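Serine protease inhibitor 4, isoform B (Drosophila melanogaster, PDB 4P0F) is a serpin that probably inhibits serine and cysteine endopeptidases, captured here in its cleaved form. Local coordinates at residues D150-D155 with R162-N167; D155-E160 with G336-R341; Y210-L213 with A218-L221; S231-L236 with S256-S261. All blocks are in the same frame, centred on the assembly; numbering follows the deposited sequence.

The four contacts form two close pairs on opposite sides of the chain's centre. Interactions 1 and 2 share Asp155 and tie the connection after helix 129-143 to the neighbouring strands 161-174 and 328-341. Interactions 3 and 4 sit side by side, their centres about 7 Å apart, and join the adjacent strands 218-224 and 230-237 to a hairpin partner and to helix 255-260. Chemistry differs with place. Interactions 1 and 4 are small, buried and apolar across their segments, whereas interaction 2, only partly buried, relies on ion pairs and a backbone bond. Interaction 3 is a regular antiparallel ladder, largely buried, with a water bridge at its exposed Asp212.

Interaction 1. Residues D150-D155 with R162-N167; sequences DLVPAD and RLVLVN
Leu151 and Val166 make the closer of two apolar contacts between residues 150-155 and strand 162-167: CD2 of Leu151 lies 4.1 Å from CG1 of Val166. The side chains pass in opposite senses, and these two branches are the ones that touch. On the leucine, CG lies anti to the backbone N (chi1 179°), beside the carbonyl carbon, and from there CD2 reaches Val166. The second contact is looser and joins two valines, CG2 of Val152 and CG1 of Val164, at 4.5 Å. Val164 and Val166 are two residues apart on an extended strand and therefore project from the same face, giving the incoming chain a small platform of methyl groups. Branched aliphatic residues suit this place: valine fits the strand backbone, and the longer leucine reaches across the 9.6 Å between the CA atoms of Leu151 and Val166.

Polar bonds between the two segments are absent. Some of the loop's backbone polarity is met by Asn137 of helix 129-143, which accepts from Val152 N, and by Lys319, which donates to Asp150 O. The same helix, helix F of serpins, adds Trp139 and Val140 against Val166, so the loop that follows it packs on strand 161-174 of the central sheet A.

All four touching residues are buried, yet the segments hide only 108 Å² from each other. Methyl contacts of this kind give cohesion but little directional preference; the bonds to Asn137 and Lys319, and those pairing Val164 with Phe98 and Leu165 with Met337, place the two backbones.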
loop_
_atom_site.group_PDB
_atom_site.type_symbol
_atom_site.label_atom_id
_atom_site.label_comp_id
_atom_site.label_asym_id
_atom_site.label_seq_id
_atom_site.Cartn_x
_atom_site.Cartn_y
_atom_site.Cartn_z
ATOM N N ASP A 150 2.398 7.520 14.816
ATOM C CA ASP A 150 1.317 8.499 14.811
ATOM C C ASP A 150 0.405 8.382 13.597
ATOM O O ASP A 150 0.088 9.393 12.966
ATOM C CB ASP A 150 1.883 9.921 14.871
ATOM C CG ASP A 150 0.824 10.964 15.236
ATOM O OD1 ASP A 150 -0.075 10.656 16.051
ATOM O OD2 ASP A 150 0.886 12.090 14.701
ATOM N N LEU A 151 -0.043 7.170 13.276
ATOM C CA LEU A 151 -0.912 6.981 12.110
ATOM C C LEU A 151 -2.159 7.855 12.193
ATOM O O LEU A 151 -2.436 8.634 11.283
ATOM C CB LEU A 151 -1.331 5.514 11.963
ATOM C CG LEU A 151 -2.269 5.236 10.775
ATOM C CD1 LEU A 151 -1.532 5.388 9.471
ATOM C CD2 LEU A 151 -2.902 3.874 10.871
ATOM N N VAL A 152 -2.913 7.714 13.282
ATOM C CA VAL A 152 -4.175 8.428 13.448
ATOM C C VAL A 152 -4.015 9.537 14.474
ATOM O O VAL A 152 -3.885 9.252 15.655
ATOM C CB VAL A 152 -5.304 7.482 13.892
ATOM C CG1 VAL A 152 -6.629 8.233 13.960
ATOM C CG2 VAL A 152 -5.402 6.299 12.940
ATOM N N PRO A 153 -4.012 10.805 14.030
ATOM C CA PRO A 153 -3.808 11.881 15.009
ATOM C C PRO A 153 -4.981 12.020 15.953
ATOM O O PRO A 153 -6.119 11.761 15.559
ATOM C CB PRO A 153 -3.671 13.143 14.147
ATOM C CG PRO A 153 -3.534 12.677 12.745
ATOM C CD PRO A 153 -4.164 11.331 12.663
ATOM N N ALA A 154 -4.713 12.444 17.182
ATOM C CA ALA A 154 -5.765 12.631 18.161
ATOM C C ALA A 154 -6.798 13.628 17.658
ATOM O O ALA A 154 -7.975 13.512 18.000
ATOM C CB ALA A 154 -5.183 13.099 19.486
ATOM N N ASP A 155 -6.380 14.584 16.828
ATOM C CA ASP A 155 -7.278 15.677 16.475
ATOM C C ASP A 155 -8.294 15.314 15.381
ATOM O O ASP A 155 -9.115 16.159 15.017
ATOM C CB ASP A 155 -6.497 16.958 16.091
ATOM C CG ASP A 155 -5.595 16.819 14.863
ATOM O OD1 ASP A 155 -5.668 15.845 14.085
ATOM O OD2 ASP A 155 -4.797 17.763 14.662
ATOM N N ARG A 162 -16.924 6.559 16.230
ATOM C CA ARG A 162 -17.574 5.313 16.613
ATOM C C ARG A 162 -16.685 4.097 16.387
ATOM O O ARG A 162 -16.703 3.160 17.185
ATOM C CB ARG A 162 -18.897 5.167 15.869
ATOM C CG ARG A 162 -19.928 6.182 16.309
ATOM C CD ARG A 162 -20.501 5.849 17.693
ATOM N NE ARG A 162 -21.388 6.896 18.205
ATOM C CZ ARG A 162 -20.998 7.937 18.936
ATOM N NH1 ARG A 162 -19.719 8.099 19.262
ATOM N NH2 ARG A 162 -21.893 8.823 19.340
ATOM N N LEU A 163 -15.918 4.080 15.305
ATOM C CA LEU A 163 -14.900 3.058 15.196
ATOM C C LEU A 163 -13.794 3.468 14.260
ATOM O O LEU A 163 -13.968 4.353 13.433
ATOM C CB LEU A 163 -15.512 1.734 14.748
ATOM C CG LEU A 163 -16.293 1.754 13.444
ATOM C CD1 LEU A 163 -15.398 1.394 12.255
ATOM C CD2 LEU A 163 -17.451 0.800 13.551
ATOM N N VAL A 164 -12.643 2.831 14.437
ATOM C CA VAL A 164 -11.518 2.991 13.527
ATOM C C VAL A 164 -11.085 1.612 13.085
ATOM O O VAL A 164 -10.800 0.752 13.915
ATOM C CB VAL A 164 -10.334 3.725 14.178
ATOM C CG1 VAL A 164 -9.147 3.820 13.205
ATOM C CG2 VAL A 164 -10.751 5.106 14.626
ATOM N N LEU A 165 -11.064 1.413 11.773
ATOM C CA LEU A 165 -10.594 0.178 11.164
ATOM C C LEU A 165 -9.161 0.372 10.734
ATOM O O LEU A 165 -8.855 1.380 10.108
ATOM C CB LEU A 165 -11.453 -0.198 9.953
ATOM C CG LEU A 165 -12.788 -0.865 10.271
ATOM C CD1 LEU A 165 -13.700 -0.837 9.074
ATOM C CD2 LEU A 165 -12.548 -2.303 10.702
ATOM N N VAL A 166 -8.291 -0.574 11.081
ATOM C CA VAL A 166 -6.881 -0.452 10.743
ATOM C C VAL A 166 -6.334 -1.722 10.122
ATOM O O VAL A 166 -6.601 -2.827 10.582
ATOM C CB VAL A 166 -6.027 -0.090 11.973
ATOM C CG1 VAL A 166 -4.608 0.223 11.549
ATOM C CG2 VAL A 166 -6.631 1.109 12.693
ATOM N N ASN A 167 -5.574 -1.535 9.046
ATOM C CA ASN A 167 -4.726 -2.575 8.501
ATOM C C ASN A 167 -3.283 -2.130 8.587
ATOM O O ASN A 167 -2.977 -0.998 8.245
ATOM C CB ASN A 167 -5.056 -2.880 7.041
ATOM C CG ASN A 167 -4.032 -3.797 6.419
ATOM O OD1 ASN A 167 -3.016 -3.346 5.851
ATOM N ND2 ASN A 167 -4.260 -5.094 6.554
#

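Interaction 2. Residues D155-E160 with G336-R341; sequences DVLNSE and GMAVRR
Glu160 OE1 is shared by two arginines of strand 336-341. It forms a salt bridge of 3.2 Å with NH2 of Arg340 and a longer one of 3.5 Å with NE of Arg341. The glutamate is bent at chi2 (-83°), which folds its carboxylate back over the strand end and between the two basic side chains. Its plane stands 76° from the guanidinium of Arg340, whose one face receives Glu160 CB, offset toward the rim. The carboxylate also lies along the aliphatic part of Arg341, so this side chain contributes both charge and methylene packing.

Backbone joins the network. Arg341 N donates to Glu160 O over 2.9 Å in a fairly straight bond. Arg340 is also held by the next residue: NE and NH2 both reach the carbonyl oxygen Arg341 O, which lies in the guanidinium plane, at 2.8 Å from NE. That double grip fixes the rotation of the group and presents NH2 to the glutamate. A leucine in place of Arg340 would probably leave Glu160 with only the longer of its two ionic contacts with these arginines, and Arg341 O without its two side-chain donors.

Before the glutamate, Asn158 OD1 accepts from Glu160 N at 2.8 Å, an Asx turn that shapes the loop. Toward the buried end, polarity gives way to a loose apolar touch of Leu157 CD2 on Ala338 CB.

Strand 328-341, which corresponds to the reactive-centre loop inserted into the central sheet of a cleaved serpin, runs between strands 161-174 and 311-324; the loop after helix 129-143 closes over its last residues.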
loop_
_atom_site.group_PDB
_atom_site.type_symbol
_atom_site.label_atom_id
_atom_site.label_comp_id
_atom_site.label_asym_id
_atom_site.label_seq_id
_atom_site.Cartn_x
_atom_site.Cartn_y
_atom_site.Cartn_z
ATOM N N ASP A 155 -6.380 14.584 16.828
ATOM C CA ASP A 155 -7.278 15.677 16.475
ATOM C C ASP A 155 -8.294 15.314 15.381
ATOM O O ASP A 155 -9.115 16.159 15.017
ATOM C CB ASP A 155 -6.497 16.958 16.091
ATOM C CG ASP A 155 -5.595 16.819 14.863
ATOM O OD1 ASP A 155 -5.668 15.845 14.085
ATOM O OD2 ASP A 155 -4.797 17.763 14.662
ATOM N N VAL A 156 -8.291 14.071 14.903
ATOM C CA VAL A 156 -9.398 13.615 14.034
ATOM C C VAL A 156 -10.365 12.685 14.762
ATOM O O VAL A 156 -11.298 12.158 14.146
ATOM C CB VAL A 156 -8.904 12.892 12.755
ATOM C CG1 VAL A 156 -7.989 13.793 11.961
ATOM C CG2 VAL A 156 -8.240 11.566 13.073
ATOM N N LEU A 157 -10.148 12.508 16.064
ATOM C CA LEU A 157 -10.994 11.677 16.914
ATOM C C LEU A 157 -11.689 12.536 17.957
ATOM O O LEU A 157 -11.082 13.452 18.498
ATOM C CB LEU A 157 -10.163 10.591 17.613
ATOM C CG LEU A 157 -9.352 9.664 16.706
ATOM C CD1 LEU A 157 -8.570 8.643 17.525
ATOM C CD2 LEU A 157 -10.234 8.958 15.695
ATOM N N ASN A 158 -12.951 12.225 18.246
ATOM C CA ASN A 158 -13.683 12.896 19.321
ATOM C C ASN A 158 -14.889 12.067 19.761
ATOM O O ASN A 158 -15.017 10.909 19.376
ATOM C CB ASN A 158 -14.115 14.307 18.888
ATOM C CG ASN A 158 -15.084 14.311 17.705
ATOM O OD1 ASN A 158 -15.805 13.348 17.458
ATOM N ND2 ASN A 158 -15.096 15.415 16.970
ATOM N N SER A 159 -15.775 12.651 20.571
ATOM C CA SER A 159 -16.889 11.896 21.131
ATOM C C SER A 159 -17.867 11.379 20.079
ATOM O O SER A 159 -18.686 10.507 20.376
ATOM C CB SER A 159 -17.656 12.752 22.148
ATOM O OG SER A 159 -18.127 13.942 21.541
ATOM N N GLU A 160 -17.795 11.921 18.865
ATOM C CA GLU A 160 -18.634 11.454 17.756
ATOM C C GLU A 160 -18.039 10.246 17.022
ATOM O O GLU A 160 -18.730 9.590 16.250
ATOM C CB GLU A 160 -18.876 12.581 16.746
ATOM C CG GLU A 160 -19.639 13.771 17.299
ATOM C CD GLU A 160 -21.139 13.555 17.287
ATOM O OE1 GLU A 160 -21.743 13.590 16.190
ATOM O OE2 GLU A 160 -21.714 13.349 18.374
ATOM N N GLY A 336 -5.752 3.634 8.245
ATOM C CA GLY A 336 -6.755 3.798 9.282
ATOM C C GLY A 336 -7.953 4.544 8.728
ATOM O O GLY A 336 -7.805 5.610 8.136
ATOM N N MET A 337 -9.138 3.971 8.936
ATOM C CA MET A 337 -10.393 4.592 8.512
ATOM C C MET A 337 -11.217 4.938 9.728
ATOM O O MET A 337 -11.616 4.042 10.463
ATOM C CB MET A 337 -11.204 3.662 7.619
ATOM C CG MET A 337 -10.640 3.447 6.215
ATOM S SD MET A 337 -11.765 2.531 5.126
ATOM C CE MET A 337 -13.335 3.181 5.722
ATOM N N ALA A 338 -11.467 6.224 9.937
ATOM C CA ALA A 338 -12.279 6.672 11.070
ATOM C C ALA A 338 -13.729 6.790 10.650
ATOM O O ALA A 338 -14.025 7.434 9.657
ATOM C CB ALA A 338 -11.771 7.993 11.594
ATOM N N VAL A 339 -14.620 6.177 11.431
ATOM C CA VAL A 339 -16.059 6.194 11.170
ATOM C C VAL A 339 -16.733 6.879 12.345
ATOM O O VAL A 339 -16.474 6.527 13.496
ATOM C CB VAL A 339 -16.617 4.774 10.982
ATOM C CG1 VAL A 339 -18.128 4.792 10.771
ATOM C CG2 VAL A 339 -15.934 4.087 9.799
ATOM N N ARG A 340 -17.563 7.875 12.048
ATOM C CA ARG A 340 -18.209 8.690 13.071
ATOM C C ARG A 340 -19.716 8.689 12.905
ATOM O O ARG A 340 -20.230 8.400 11.840
ATOM C CB ARG A 340 -17.698 10.131 13.005
ATOM C CG ARG A 340 -17.891 10.767 11.633
ATOM C CD ARG A 340 -17.837 12.274 11.682
ATOM N NE ARG A 340 -18.978 12.799 12.423
ATOM C CZ ARG A 340 -19.077 14.041 12.877
ATOM N NH1 ARG A 340 -18.100 14.913 12.672
ATOM N NH2 ARG A 340 -20.160 14.403 13.551
ATOM N N ARG A 341 -20.439 9.035 13.954
ATOM C CA ARG A 341 -21.864 9.247 13.769
ATOM C C ARG A 341 -22.053 10.554 13.005
ATOM O O ARG A 341 -21.293 11.504 13.185
ATOM C CB ARG A 341 -22.595 9.264 15.105
ATOM C CG ARG A 341 -22.159 10.334 16.065
ATOM C CD ARG A 341 -23.304 10.656 17.023
ATOM N NE ARG A 341 -24.403 11.303 16.313
ATOM C CZ ARG A 341 -25.659 11.363 16.751
ATOM N NH1 ARG A 341 -25.994 10.813 17.909
ATOM N NH2 ARG A 341 -26.585 11.974 16.023
#

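Interaction 3. Residues Y210-L213 with A218-L221; sequences YADL and AMAL
Tyr210 and Met219 share a face of the hairpin by strand alternation, and their torsions then bring them together: CG of Tyr210 is roughly opposite its backbone N (chi1 159°), CG of Met219 is beside its own (chi1 -59°), and the methionine runs on extended. The two chains cross, bringing Tyr210 OH to 3.6 Å from Met219 SD, and Met219 CB approaches the ring at CE2. Leu221 CD1 comes to the ring edge and packs 3.9 Å from Tyr210 CB. With an alanine in place of Tyr210, Met219 and Leu221 would probably lose the ring they pack on, and the methionine would be freer to turn.

On the face of Ala211 and Leu213, Leu213 CD1 rests 3.7 Å from Ala220 CB; small alanines let the leucine lie close across the strands. Between the faces runs a regular antiparallel ladder, two reciprocal bonds at each of the hydrogen-bonded pairs Ala211-Ala220 and Leu213-Ala218. Strand 230-237 continues it beyond 218-224, consistent with serpin sheet B.

A water donates to both Asp212 OD1 (2.7 Å) and Ala218 O (2.9 Å). Backbone bonds thus set the register, Tyr210, Leu213 and Leu221 fill the buried part, and the exposed carboxylate recruits water.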
loop_
_atom_site.group_PDB
_atom_site.type_symbol
_atom_site.label_atom_id
_atom_site.label_comp_id
_atom_site.label_asym_id
_atom_site.label_seq_id
_atom_site.Cartn_x
_atom_site.Cartn_y
_atom_site.Cartn_z
ATOM N N TYR A 210 14.367 -10.066 -16.573
ATOM C CA TYR A 210 14.523 -8.779 -17.237
ATOM C C TYR A 210 13.569 -8.730 -18.423
ATOM O O TYR A 210 13.283 -9.758 -19.020
ATOM C CB TYR A 210 15.982 -8.583 -17.715
ATOM C CG TYR A 210 16.120 -7.552 -18.812
ATOM C CD1 TYR A 210 16.016 -7.919 -20.143
ATOM C CD2 TYR A 210 16.312 -6.205 -18.515
ATOM C CE1 TYR A 210 16.108 -6.994 -21.151
ATOM C CE2 TYR A 210 16.411 -5.262 -19.528
ATOM C CZ TYR A 210 16.304 -5.666 -20.844
ATOM O OH TYR A 210 16.393 -4.763 -21.883
ATOM N N ALA A 211 13.087 -7.544 -18.767
ATOM C CA ALA A 211 12.381 -7.377 -20.024
ATOM C C ALA A 211 12.602 -6.012 -20.638
ATOM O O ALA A 211 12.637 -4.990 -19.957
ATOM C CB ALA A 211 10.869 -7.618 -19.839
ATOM N N ASP A 212 12.729 -6.015 -21.953
ATOM C CA ASP A 212 12.604 -4.810 -22.737
ATOM C C ASP A 212 11.128 -4.580 -22.981
ATOM O O ASP A 212 10.419 -5.497 -23.403
ATOM C CB ASP A 212 13.346 -4.946 -24.063
ATOM C CG ASP A 212 13.465 -3.633 -24.805
ATOM O OD1 ASP A 212 13.598 -2.578 -24.150
ATOM O OD2 ASP A 212 13.439 -3.664 -26.052
ATOM N N LEU A 213 10.683 -3.358 -22.717
ATOM C CA LEU A 213 9.289 -2.973 -22.851
ATOM C C LEU A 213 9.161 -1.826 -23.853
ATOM O O LEU A 213 8.841 -0.700 -23.487
ATOM C CB LEU A 213 8.722 -2.571 -21.485
ATOM C CG LEU A 213 8.786 -3.659 -20.410
ATOM C CD1 LEU A 213 8.499 -3.071 -19.030
ATOM C CD2 LEU A 213 7.819 -4.789 -20.728
ATOM N N ALA A 218 10.333 1.548 -22.066
ATOM C CA ALA A 218 10.927 1.273 -20.769
ATOM C C ALA A 218 11.610 -0.088 -20.741
ATOM O O ALA A 218 11.571 -0.844 -21.714
ATOM C CB ALA A 218 9.866 1.346 -19.692
ATOM N N MET A 219 12.266 -0.369 -19.622
ATOM C CA MET A 219 12.808 -1.690 -19.356
ATOM C C MET A 219 12.462 -2.044 -17.928
ATOM O O MET A 219 12.210 -1.158 -17.105
ATOM C CB MET A 219 14.324 -1.728 -19.578
ATOM C CG MET A 219 14.754 -1.352 -20.975
ATOM S SD MET A 219 16.548 -1.210 -21.158
ATOM C CE MET A 219 16.600 -0.688 -22.871
ATOM N N ALA A 220 12.420 -3.336 -17.628
ATOM C CA ALA A 220 12.082 -3.761 -16.285
ATOM C C ALA A 220 12.993 -4.872 -15.810
ATOM O O ALA A 220 13.543 -5.623 -16.608
ATOM C CB ALA A 220 10.626 -4.209 -16.213
ATOM N N LEU A 221 13.112 -4.966 -14.490
ATOM C CA LEU A 221 13.971 -5.927 -13.824
ATOM C C LEU A 221 13.273 -6.347 -12.541
ATOM O O LEU A 221 12.597 -5.533 -11.897
ATOM C CB LEU A 221 15.360 -5.313 -13.526
ATOM C CG LEU A 221 16.515 -6.238 -13.142
ATOM C CD1 LEU A 221 17.019 -6.997 -14.352
ATOM C CD2 LEU A 221 17.643 -5.431 -12.520
HETATM O O HOH W 1 12.274 -0.189 -24.458
#

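Interaction 4. Residues S231-L236 with S256-S261; sequences SMLIVL and SQITQS
Leu233, on strand 231-236, carries the apolar contact with helix 256-260. One branch does the work: Leu233 CD2 lies 4.2 Å from CG2 of Ile258 and 4.3 Å from CG2 of Thr259, so a single methyl touches methyls on two successive helix residues. With chi1 at 174° the leucine's CG sits beside its carbonyl carbon, and CD2 is the branch that meets the helix. Val235 also points toward it two residues further along the strand, at somewhat greater distance. A leucine is long enough for the 8.3 Å between the CA atoms of Leu233 and Thr259, and the beta-branched isoleucine offers a stiff apolar surface in return.

No hydrogen bond crosses between the segments. The strand bonds to its sheet neighbours, Leu233 with Val363 and Ile234 with Leu221, and the helix has its own: Gln260 N donates to Ser256 O at 3.0 Å, as expected of an alpha-helical turn. Side chains add to this where Gln260 NE2 reaches Ser256 OG at 2.8 Å. Near the end of the helix, Ser261 OG donates to Gln257 O, also at 2.8 Å.

Strand 230-237 lies between strands 218-224 and 360-366. The packing is that of an amphipathic helix laid on a sheet face, its apolar side inward, and is consistent with helix H resting near sheet B of the serpin fold.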
loop_
_atom_site.group_PDB
_atom_site.type_symbol
_atom_site.label_atom_id
_atom_site.label_comp_id
_atom_site.label_asym_id
_atom_site.label_seq_id
_atom_site.Cartn_x
_atom_site.Cartn_y
_atom_site.Cartn_z
ATOM N N SER A 231 9.310 -10.359 -4.868
ATOM C CA SER A 231 10.378 -9.685 -5.596
ATOM C C SER A 231 10.082 -8.192 -5.721
ATOM O O SER A 231 8.935 -7.752 -5.563
ATOM C CB SER A 231 10.587 -10.303 -6.985
ATOM O OG SER A 231 9.516 -10.007 -7.869
ATOM N N MET A 232 11.137 -7.426 -5.998
ATOM C CA MET A 232 11.019 -6.007 -6.297
ATOM C C MET A 232 11.145 -5.814 -7.791
ATOM O O MET A 232 12.195 -6.062 -8.379
ATOM C CB MET A 232 12.090 -5.176 -5.578
ATOM C CG MET A 232 11.975 -3.676 -5.871
ATOM S SD MET A 232 13.148 -2.629 -4.972
ATOM C CE MET A 232 12.595 -2.831 -3.311
ATOM N N LEU A 233 10.060 -5.349 -8.384
ATOM C CA LEU A 233 10.007 -5.017 -9.793
ATOM C C LEU A 233 10.358 -3.559 -9.964
ATOM O O LEU A 233 9.779 -2.708 -9.299
ATOM C CB LEU A 233 8.607 -5.286 -10.346
ATOM C CG LEU A 233 8.351 -4.859 -11.791
ATOM C CD1 LEU A 233 9.079 -5.776 -12.761
ATOM C CD2 LEU A 233 6.850 -4.847 -12.045
ATOM N N ILE A 234 11.331 -3.282 -10.827
ATOM C CA ILE A 234 11.715 -1.912 -11.159
ATOM C C ILE A 234 11.367 -1.670 -12.618
ATOM O O ILE A 234 11.749 -2.464 -13.469
ATOM C CB ILE A 234 13.227 -1.675 -10.939
ATOM C CG1 ILE A 234 13.614 -2.013 -9.497
ATOM C CG2 ILE A 234 13.595 -0.238 -11.248
ATOM C CD1 ILE A 234 15.083 -2.258 -9.306
ATOM N N VAL A 235 10.629 -0.598 -12.901
ATOM C CA VAL A 235 10.326 -0.226 -14.277
ATOM C C VAL A 235 10.957 1.128 -14.533
ATOM O O VAL A 235 10.625 2.122 -13.900
ATOM C CB VAL A 235 8.818 -0.187 -14.560
ATOM C CG1 VAL A 235 8.583 -0.111 -16.056
ATOM C CG2 VAL A 235 8.142 -1.417 -13.973
ATOM N N LEU A 236 11.889 1.129 -15.476
ATOM C CA LEU A 236 12.788 2.239 -15.737
ATOM C C LEU A 236 12.521 2.833 -17.121
ATOM O O LEU A 236 12.718 2.152 -18.132
ATOM C CB LEU A 236 14.235 1.748 -15.651
ATOM C CG LEU A 236 15.341 2.768 -15.836
ATOM C CD1 LEU A 236 15.354 3.784 -14.706
ATOM C CD2 LEU A 236 16.696 2.036 -15.920
ATOM N N SER A 256 0.443 -7.961 -14.717
ATOM C CA SER A 256 0.597 -9.354 -15.141
ATOM C C SER A 256 1.278 -9.440 -16.508
ATOM O O SER A 256 2.128 -10.306 -16.740
ATOM C CB SER A 256 -0.758 -10.050 -15.174
ATOM O OG SER A 256 -0.662 -11.352 -15.726
ATOM N N GLN A 257 0.913 -8.542 -17.415
ATOM C CA GLN A 257 1.536 -8.553 -18.730
ATOM C C GLN A 257 3.004 -8.142 -18.636
ATOM O O GLN A 257 3.855 -8.723 -19.317
ATOM C CB GLN A 257 0.778 -7.651 -19.692
ATOM C CG GLN A 257 -0.476 -8.321 -20.222
ATOM C CD GLN A 257 -1.066 -7.600 -21.403
ATOM O OE1 GLN A 257 -0.396 -7.402 -22.418
ATOM N NE2 GLN A 257 -2.324 -7.195 -21.280
ATOM N N ILE A 258 3.302 -7.160 -17.790
ATOM C CA ILE A 258 4.691 -6.746 -17.566
ATOM C C ILE A 258 5.520 -7.897 -16.986
ATOM O O ILE A 258 6.570 -8.230 -17.535
ATOM C CB ILE A 258 4.766 -5.506 -16.654
ATOM C CG1 ILE A 258 4.201 -4.293 -17.390
ATOM C CG2 ILE A 258 6.210 -5.212 -16.223
ATOM C CD1 ILE A 258 3.977 -3.080 -16.516
ATOM N N THR A 259 5.069 -8.543 -15.916
ATOM C CA THR A 259 5.906 -9.585 -15.323
ATOM C C THR A 259 5.985 -10.832 -16.206
ATOM O O THR A 259 6.980 -11.555 -16.172
ATOM C CB THR A 259 5.430 -10.003 -13.925
ATOM O OG1 THR A 259 4.136 -10.596 -14.008
ATOM C CG2 THR A 259 5.411 -8.816 -12.983
ATOM N N GLN A 260 4.971 -11.085 -17.025
ATOM C CA GLN A 260 5.043 -12.234 -17.913
ATOM C C GLN A 260 6.047 -12.000 -19.058
ATOM O O GLN A 260 6.469 -12.943 -19.711
ATOM C CB GLN A 260 3.656 -12.578 -18.443
ATOM C CG GLN A 260 2.843 -13.359 -17.425
ATOM C CD GLN A 260 1.506 -13.815 -17.961
ATOM O OE1 GLN A 260 1.431 -14.534 -18.958
ATOM N NE2 GLN A 260 0.440 -13.396 -17.300
ATOM N N SER A 261 6.460 -10.752 -19.262
ATOM C CA SER A 261 7.441 -10.429 -20.306
ATOM C C SER A 261 8.876 -10.714 -19.866
ATOM O O SER A 261 9.775 -10.767 -20.687
ATOM C CB SER A 261 7.331 -8.955 -20.698
ATOM O OG SER A 261 6.018 -8.654 -21.143
#